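Local coordinates for phosphoribosylaminoimidazole-succinocarboxamide synthase (Thermotoga maritima, PDB 1KUT), which catalyses the ATP-dependent joining of L-aspartate to carboxyaminoimidazole ribotide, giving SAICAR in de novo purine biosynthesis, at the interface of chains A and B. Numbering follows the deposited sequence. Chains: chain A/B, Phosphoribosylaminoimidazole-succinocarboxamide synthase.

Contact 1: the interface of chains A and B. Residues chain A 124-126, 129; chain B 124-126, 129.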
loop_
_atom_site.group_PDB
_atom_site.type_symbol
_atom_site.label_atom_id
_atom_site.label_comp_id
_atom_site.label_asym_id
_atom_site.label_seq_id
_atom_site.Cartn_x
_atom_site.Cartn_y
_atom_site.Cartn_z
HETATM N N MSE A 124 -5.359 -1.273 1.673
HETATM C CA MSE A 124 -4.886 -0.311 0.693
HETATM C C MSE A 124 -4.409 -1.077 -0.542
HETATM O O MSE A 124 -4.016 -2.249 -0.459
HETATM C CB MSE A 124 -3.736 0.520 1.280
HETATM C CG MSE A 124 -3.108 1.469 0.288
HETATM SE SE MSE A 124 -1.892 2.685 1.145
HETATM C CE MSE A 124 -0.370 1.502 1.286
ATOM N N VAL A 125 -4.473 -0.429 -1.699
ATOM C CA VAL A 125 -4.024 -1.054 -2.939
ATOM C C VAL A 125 -3.356 -0.032 -3.852
ATOM O O VAL A 125 -3.860 1.086 -4.016
ATOM C CB VAL A 125 -5.198 -1.662 -3.732
ATOM C CG1 VAL A 125 -5.698 -2.924 -3.082
ATOM C CG2 VAL A 125 -6.329 -0.624 -3.839
ATOM N N CYS A 126 -2.224 -0.399 -4.438
ATOM C CA CYS A 126 -1.554 0.495 -5.381
ATOM C C CYS A 126 -2.160 0.192 -6.751
ATOM O O CYS A 126 -2.969 -0.724 -6.888
ATOM C CB CYS A 126 -0.038 0.244 -5.416
ATOM S SG CYS A 126 0.763 0.318 -3.774
ATOM N N HIS A 129 -2.322 -3.249 -8.175
ATOM C CA HIS A 129 -3.299 -4.079 -7.488
ATOM C C HIS A 129 -4.666 -3.917 -8.145
ATOM O O HIS A 129 -5.319 -4.904 -8.497
ATOM C CB HIS A 129 -3.429 -3.644 -6.032
ATOM C CG HIS A 129 -2.234 -3.950 -5.194
ATOM N ND1 HIS A 129 -2.096 -5.134 -4.505
ATOM C CD2 HIS A 129 -1.132 -3.217 -4.916
ATOM C CE1 HIS A 129 -0.959 -5.117 -3.835
ATOM N NE2 HIS A 129 -0.356 -3.966 -4.066
HETATM N N MSE B 124 2.612 -1.244 4.178
HETATM C CA MSE B 124 2.785 -1.258 2.744
HETATM C C MSE B 124 2.854 0.174 2.245
HETATM O O MSE B 124 2.371 1.085 2.900
HETATM C CB MSE B 124 1.611 -1.986 2.081
HETATM C CG MSE B 124 1.752 -2.137 0.561
HETATM SE SE MSE B 124 0.442 -3.340 -0.218
HETATM C CE MSE B 124 -1.108 -2.226 -0.055
ATOM N N VAL B 125 3.459 0.374 1.085
ATOM C CA VAL B 125 3.563 1.707 0.501
ATOM C C VAL B 125 3.514 1.571 -1.007
ATOM O O VAL B 125 3.764 0.496 -1.544
ATOM C CB VAL B 125 4.904 2.419 0.871
ATOM C CG1 VAL B 125 4.836 3.007 2.268
ATOM C CG2 VAL B 125 6.058 1.437 0.790
ATOM N N CYS B 126 3.173 2.662 -1.681
ATOM C CA CYS B 126 3.133 2.707 -3.137
ATOM C C CYS B 126 4.267 3.685 -3.463
ATOM O O CYS B 126 4.762 4.374 -2.559
ATOM C CB CYS B 126 1.778 3.228 -3.632
ATOM S SG CYS B 126 0.348 2.207 -3.105
ATOM N N HIS B 129 4.360 7.102 -1.991
ATOM C CA HIS B 129 4.727 7.148 -0.580
ATOM C C HIS B 129 6.233 7.304 -0.433
ATOM O O HIS B 129 6.699 8.168 0.314
ATOM C CB HIS B 129 4.288 5.859 0.119
ATOM C CG HIS B 129 2.807 5.720 0.257
ATOM N ND1 HIS B 129 2.070 6.473 1.146
ATOM C CD2 HIS B 129 1.924 4.901 -0.362
ATOM C CE1 HIS B 129 0.799 6.119 1.073
ATOM N NE2 HIS B 129 0.683 5.165 0.168
#

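Contact 2: the interface of chains A and B. Residues chain A 94, 98, 110, 112, 124; chain B 128-129, 132-133.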
loop_
_atom_site.group_PDB
_atom_site.type_symbol
_atom_site.label_atom_id
_atom_site.label_comp_id
_atom_site.label_asym_id
_atom_site.label_seq_id
_atom_site.Cartn_x
_atom_site.Cartn_y
_atom_site.Cartn_z
ATOM N N PHE A 94 -2.046 8.202 8.558
ATOM C CA PHE A 94 -0.758 8.459 7.926
ATOM C C PHE A 94 0.403 8.550 8.913
ATOM O O PHE A 94 1.494 8.057 8.633
ATOM C CB PHE A 94 -0.815 9.744 7.099
ATOM C CG PHE A 94 0.404 9.962 6.242
ATOM C CD1 PHE A 94 0.458 9.462 4.946
ATOM C CD2 PHE A 94 1.516 10.622 6.752
ATOM C CE1 PHE A 94 1.604 9.619 4.175
ATOM C CE2 PHE A 94 2.671 10.783 5.989
ATOM C CZ PHE A 94 2.714 10.279 4.696
ATOM N N TYR A 98 3.395 5.809 9.269
ATOM C CA TYR A 98 4.743 6.253 8.919
ATOM C C TYR A 98 5.356 7.324 9.797
ATOM O O TYR A 98 6.424 7.845 9.480
ATOM C CB TYR A 98 4.732 6.762 7.482
ATOM C CG TYR A 98 3.886 5.911 6.567
ATOM C CD1 TYR A 98 4.261 4.599 6.268
ATOM C CD2 TYR A 98 2.702 6.410 6.002
ATOM C CE1 TYR A 98 3.491 3.801 5.430
ATOM C CE2 TYR A 98 1.920 5.614 5.158
ATOM C CZ TYR A 98 2.331 4.307 4.879
ATOM O OH TYR A 98 1.602 3.513 4.039
ATOM N N LEU A 110 -1.101 13.633 -1.555
ATOM C CA LEU A 110 -0.875 12.190 -1.635
ATOM C C LEU A 110 -2.207 11.475 -1.812
ATOM O O LEU A 110 -3.127 11.681 -1.019
ATOM C CB LEU A 110 -0.206 11.683 -0.351
ATOM C CG LEU A 110 -0.125 10.169 -0.139
ATOM C CD1 LEU A 110 0.669 9.464 -1.258
ATOM C CD2 LEU A 110 0.536 9.938 1.180
ATOM N N GLU A 112 -4.237 7.894 -1.968
ATOM C CA GLU A 112 -4.156 6.525 -1.502
ATOM C C GLU A 112 -5.486 5.878 -1.838
ATOM O O GLU A 112 -6.531 6.519 -1.700
ATOM C CB GLU A 112 -3.983 6.476 0.015
ATOM C CG GLU A 112 -2.683 7.018 0.565
ATOM C CD GLU A 112 -2.544 6.733 2.066
ATOM O OE1 GLU A 112 -3.439 7.125 2.846
ATOM O OE2 GLU A 112 -1.541 6.117 2.465
HETATM N N MSE A 124 -5.359 -1.273 1.673
HETATM C CA MSE A 124 -4.886 -0.311 0.693
HETATM C C MSE A 124 -4.409 -1.077 -0.542
HETATM O O MSE A 124 -4.016 -2.249 -0.459
HETATM C CB MSE A 124 -3.736 0.520 1.280
HETATM C CG MSE A 124 -3.108 1.469 0.288
HETATM SE SE MSE A 124 -1.892 2.685 1.145
HETATM C CE MSE A 124 -0.370 1.502 1.286
ATOM N N ASP B 128 4.414 6.580 -4.709
ATOM C CA ASP B 128 4.124 7.930 -4.251
ATOM C C ASP B 128 4.536 8.138 -2.803
ATOM O O ASP B 128 5.010 9.207 -2.434
ATOM C CB ASP B 128 2.640 8.237 -4.413
ATOM C CG ASP B 128 2.232 8.359 -5.868
ATOM O OD1 ASP B 128 3.118 8.628 -6.716
ATOM O OD2 ASP B 128 1.023 8.202 -6.162
ATOM N N HIS B 129 4.360 7.102 -1.991
ATOM C CA HIS B 129 4.727 7.148 -0.580
ATOM C C HIS B 129 6.233 7.304 -0.433
ATOM O O HIS B 129 6.699 8.168 0.314
ATOM C CB HIS B 129 4.288 5.859 0.119
ATOM C CG HIS B 129 2.807 5.720 0.257
ATOM N ND1 HIS B 129 2.070 6.473 1.146
ATOM C CD2 HIS B 129 1.924 4.901 -0.362
ATOM C CE1 HIS B 129 0.799 6.119 1.073
ATOM N NE2 HIS B 129 0.683 5.165 0.168
ATOM N N ILE B 132 7.338 10.856 -1.227
ATOM C CA ILE B 132 6.982 11.796 -0.164
ATOM C C ILE B 132 7.776 11.593 1.118
ATOM O O ILE B 132 8.175 12.561 1.767
ATOM C CB ILE B 132 5.466 11.731 0.147
ATOM C CG1 ILE B 132 4.699 12.409 -0.984
ATOM C CG2 ILE B 132 5.157 12.412 1.479
ATOM C CD1 ILE B 132 3.215 12.454 -0.786
ATOM N N LEU B 133 8.014 10.339 1.487
ATOM C CA LEU B 133 8.768 10.038 2.700
ATOM C C LEU B 133 10.254 10.144 2.416
ATOM O O LEU B 133 11.085 9.901 3.294
ATOM C CB LEU B 133 8.443 8.633 3.198
ATOM C CG LEU B 133 6.980 8.434 3.603
ATOM C CD1 LEU B 133 6.753 6.969 3.972
ATOM C CD2 LEU B 133 6.630 9.349 4.769
#

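Contact 3: the interface of chains A and B. Residues chain A 115, 120, 123, 125, 129, 133; chain B 94, 98.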
loop_
_atom_site.group_PDB
_atom_site.type_symbol
_atom_site.label_atom_id
_atom_site.label_comp_id
_atom_site.label_asym_id
_atom_site.label_seq_id
_atom_site.Cartn_x
_atom_site.Cartn_y
_atom_site.Cartn_z
ATOM N N ILE A 115 -9.784 -0.453 -0.769
ATOM C CA ILE A 115 -10.887 -1.282 -1.220
ATOM C C ILE A 115 -11.943 -1.222 -0.128
ATOM O O ILE A 115 -11.614 -1.150 1.060
ATOM C CB ILE A 115 -10.435 -2.746 -1.402
ATOM C CG1 ILE A 115 -9.631 -2.879 -2.691
ATOM C CG2 ILE A 115 -11.636 -3.673 -1.410
ATOM C CD1 ILE A 115 -9.095 -4.276 -2.923
ATOM N N ARG A 120 -12.474 -7.421 5.538
ATOM C CA ARG A 120 -11.028 -7.473 5.351
ATOM C C ARG A 120 -10.327 -6.175 5.736
ATOM O O ARG A 120 -9.154 -5.969 5.429
ATOM C CB ARG A 120 -10.695 -7.857 3.909
ATOM C CG ARG A 120 -11.067 -9.295 3.603
ATOM C CD ARG A 120 -10.561 -9.736 2.253
ATOM N NE ARG A 120 -10.929 -11.120 1.957
ATOM C CZ ARG A 120 -10.502 -12.183 2.639
ATOM N NH1 ARG A 120 -9.686 -12.037 3.676
ATOM N NH2 ARG A 120 -10.869 -13.400 2.266
ATOM N N PRO A 123 -8.317 -2.964 2.876
ATOM C CA PRO A 123 -6.885 -2.929 2.577
ATOM C C PRO A 123 -6.510 -1.903 1.500
ATOM O O PRO A 123 -7.254 -1.674 0.539
ATOM C CB PRO A 123 -6.592 -4.367 2.134
ATOM C CG PRO A 123 -7.878 -4.799 1.499
ATOM C CD PRO A 123 -8.906 -4.258 2.473
ATOM N N VAL A 125 -4.473 -0.429 -1.699
ATOM C CA VAL A 125 -4.024 -1.054 -2.939
ATOM C C VAL A 125 -3.356 -0.032 -3.852
ATOM O O VAL A 125 -3.860 1.086 -4.016
ATOM C CB VAL A 125 -5.198 -1.662 -3.732
ATOM C CG1 VAL A 125 -5.698 -2.924 -3.082
ATOM C CG2 VAL A 125 -6.329 -0.624 -3.839
ATOM N N HIS A 129 -2.322 -3.249 -8.175
ATOM C CA HIS A 129 -3.299 -4.079 -7.488
ATOM C C HIS A 129 -4.666 -3.917 -8.145
ATOM O O HIS A 129 -5.319 -4.904 -8.497
ATOM C CB HIS A 129 -3.429 -3.644 -6.032
ATOM C CG HIS A 129 -2.234 -3.950 -5.194
ATOM N ND1 HIS A 129 -2.096 -5.134 -4.505
ATOM C CD2 HIS A 129 -1.132 -3.217 -4.916
ATOM C CE1 HIS A 129 -0.959 -5.117 -3.835
ATOM N NE2 HIS A 129 -0.356 -3.966 -4.066
ATOM N N LEU A 133 -6.292 -7.024 -9.686
ATOM C CA LEU A 133 -7.485 -7.490 -8.988
ATOM C C LEU A 133 -8.765 -7.341 -9.807
ATOM O O LEU A 133 -9.829 -7.747 -9.360
ATOM C CB LEU A 133 -7.634 -6.755 -7.658
ATOM C CG LEU A 133 -6.677 -7.212 -6.553
ATOM C CD1 LEU A 133 -6.680 -6.193 -5.433
ATOM C CD2 LEU A 133 -7.096 -8.592 -6.028
ATOM N N PHE B 94 -1.547 -11.843 1.376
ATOM C CA PHE B 94 -2.261 -11.471 0.168
ATOM C C PHE B 94 -3.673 -12.023 0.186
ATOM O O PHE B 94 -4.598 -11.356 -0.259
ATOM C CB PHE B 94 -1.550 -11.960 -1.093
ATOM C CG PHE B 94 -2.185 -11.451 -2.372
ATOM C CD1 PHE B 94 -1.819 -10.217 -2.903
ATOM C CD2 PHE B 94 -3.189 -12.186 -3.009
ATOM C CE1 PHE B 94 -2.443 -9.726 -4.045
ATOM C CE2 PHE B 94 -3.820 -11.704 -4.151
ATOM C CZ PHE B 94 -3.450 -10.476 -4.672
ATOM N N TYR B 98 -7.041 -9.538 0.293
ATOM C CA TYR B 98 -7.865 -9.492 -0.901
ATOM C C TYR B 98 -8.644 -10.762 -1.203
ATOM O O TYR B 98 -9.323 -10.840 -2.230
ATOM C CB TYR B 98 -6.961 -9.169 -2.088
ATOM C CG TYR B 98 -6.023 -8.024 -1.808
ATOM C CD1 TYR B 98 -6.521 -6.775 -1.441
ATOM C CD2 TYR B 98 -4.639 -8.188 -1.882
ATOM C CE1 TYR B 98 -5.670 -5.710 -1.150
ATOM C CE2 TYR B 98 -3.766 -7.123 -1.593
ATOM C CZ TYR B 98 -4.290 -5.886 -1.228
ATOM O OH TYR B 98 -3.457 -4.815 -0.954
#

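Contact 1: the interface of chains A and B
A:Cys126 and B:Cys126 are joined by an intersubunit disulfide, the bond that makes this SAICAR synthase a covalent dimer. SG of A:Cys126 and SG of B:Cys126 lie 2.0 Å apart, close to the two-fold axis that relates the chains. Each SG sits beside its own backbone N, with chi1 -54° in A:Cys126 and -60° in B:Cys126. The near-equal torsions keep the bridge nearly symmetric. CB of A:Cys126 is 3.9 Å from CB of B:Cys126. Each cysteine hides 46 Å² against the other subunit.

A:Met124 and B:Met124, both selenomethionines, lie beside the disulfide and reach past each other across the axis. A:Met124 buries 55 Å² and B:Met124 47 Å². In A:Met124 the chain leaves nearly straight, with CG anti to the backbone N (chi1 175°). The chain bends at the CG-SE torsion, and this turns the terminal methyl CE towards the backbone of B:Met124 and B:Val125. CE of A:Met124 lies 4.0 Å from CA of B:Val125. CE of B:Met124 comes from the opposite side and packs 4.0 Å from CB of A:Met124.

The histidines of helix 127-132 close the outer ends of this pair. The imidazole of B:His129 meets A:Met124 from the opposite direction, with NE2 3.7 Å from the selenium SE. The twin contact, from NE2 of A:His129 to SE of B:Met124, is slightly longer at 4.0 Å.

Contact 2: the interface of chains A and B
B:His129 inserts its imidazole between A:Tyr98 and A:Leu110, in a largely apolar patch of the SAICAR synthase dimer interface. It hides 63 Å² here.

The ring contacts come first. The phenol oxygen OH of A:Tyr98 lies over one imidazole face, offset towards the rim, 4.0 Å from CE1 of B:His129. A:Leu110 covers the opposite face. Its methyl CD1 stands above the ring near the rim, while CD2 of A:Leu110 is 3.8 Å from CE1 of B:His129.

The A:Glu112 carboxylate lies at the ring edge, with its carbon CD in the imidazole plane. Its detailed pose is doubtful, because OE2 of A:Glu112 is modelled too near the ring carbon CE1 of B:His129. A flipped imidazole might place the nitrogen NE2 there instead.

The remaining contacts are aliphatic or aromatic packing. CB of A:Leu110, on strand 109-115, meets the end methyl CD1 of B:Ile132 at 3.5 Å. The extended B:Ile132 chain (chi2 -178°) carries that methyl to the leucine. CD1 of A:Leu110 also touches CB of B:Asp128. B:Leu133 divides its two methyls between aromatic residues of helix 92-98. CD1 of B:Leu133 is 4.0 Å from CG of A:Tyr98, and its CD2 is 4.0 Å from CZ of A:Phe94.

Contact 3: the interface of chains A and B
B:Tyr98 packs against A:Val125, A:Pro123 and A:Leu133 and forms the apolar centre, with 71 Å² hidden by chain A. A:Ile115 and A:His129 complete the pocket for its phenol ring. CG sits beside the backbone N (chi1 -47°), a turn that sends the ring from helix 93-98 into the partner.

The CD1-CE1 side of the ring is gripped from both faces: A:Val125 and A:Ile115 on the A:Leu133 side, A:Pro123 on the other. CE1 of B:Tyr98 lies 3.4 Å from methyl CG1 of A:Val125. The same CE1 of B:Tyr98 is 3.6 Å from CG of A:Pro123. CD1 of B:Tyr98 meets the end methyl CD1 of A:Ile115 at 3.9 Å. A:Leu133 crosses the phenol at about a right angle. Its CD1 methyl stands above one face, towards the rim, and its CD2 packs against CB of B:Tyr98. A:His129 lies over the same face, nearer the hydroxyl end, with ND1 3.8 Å from OH of B:Tyr98.

Within chain B, CD2 of B:Tyr98 sits over a face of B:Phe94, bracing the two rings together. CZ of B:Phe94 is 4.3 Å from CD2 of A:Leu133, so that A:Leu133 packs against both aromatic residues.

At the rim, the extended A:Arg120 passes the backbone of B:Tyr98. The pocket docks one subunit's aromatic side chain in the other and probably helps to hold the covalent dimer together.

Contact 1 lies between the other two in the same dimer interface. Its C-alpha centre is about 8 Å from that of contact 2 and about 9 Å from that of contact 3. Contacts 2 and 3 are about 16 Å apart. A:Met124 and B:His129 belong to contacts 1 and 2; A:Val125 and A:His129 link contacts 1 and 3. The two-fold axis makes contacts 2 and 3 partly equivalent: A:Phe94 and A:Tyr98 face B:His129 and B:Leu133 in contact 2, and B:Phe94 and B:Tyr98 face A:His129 and A:Leu133 in contact 3. This flanking packing probably helps to fix the subunits' relative orientation.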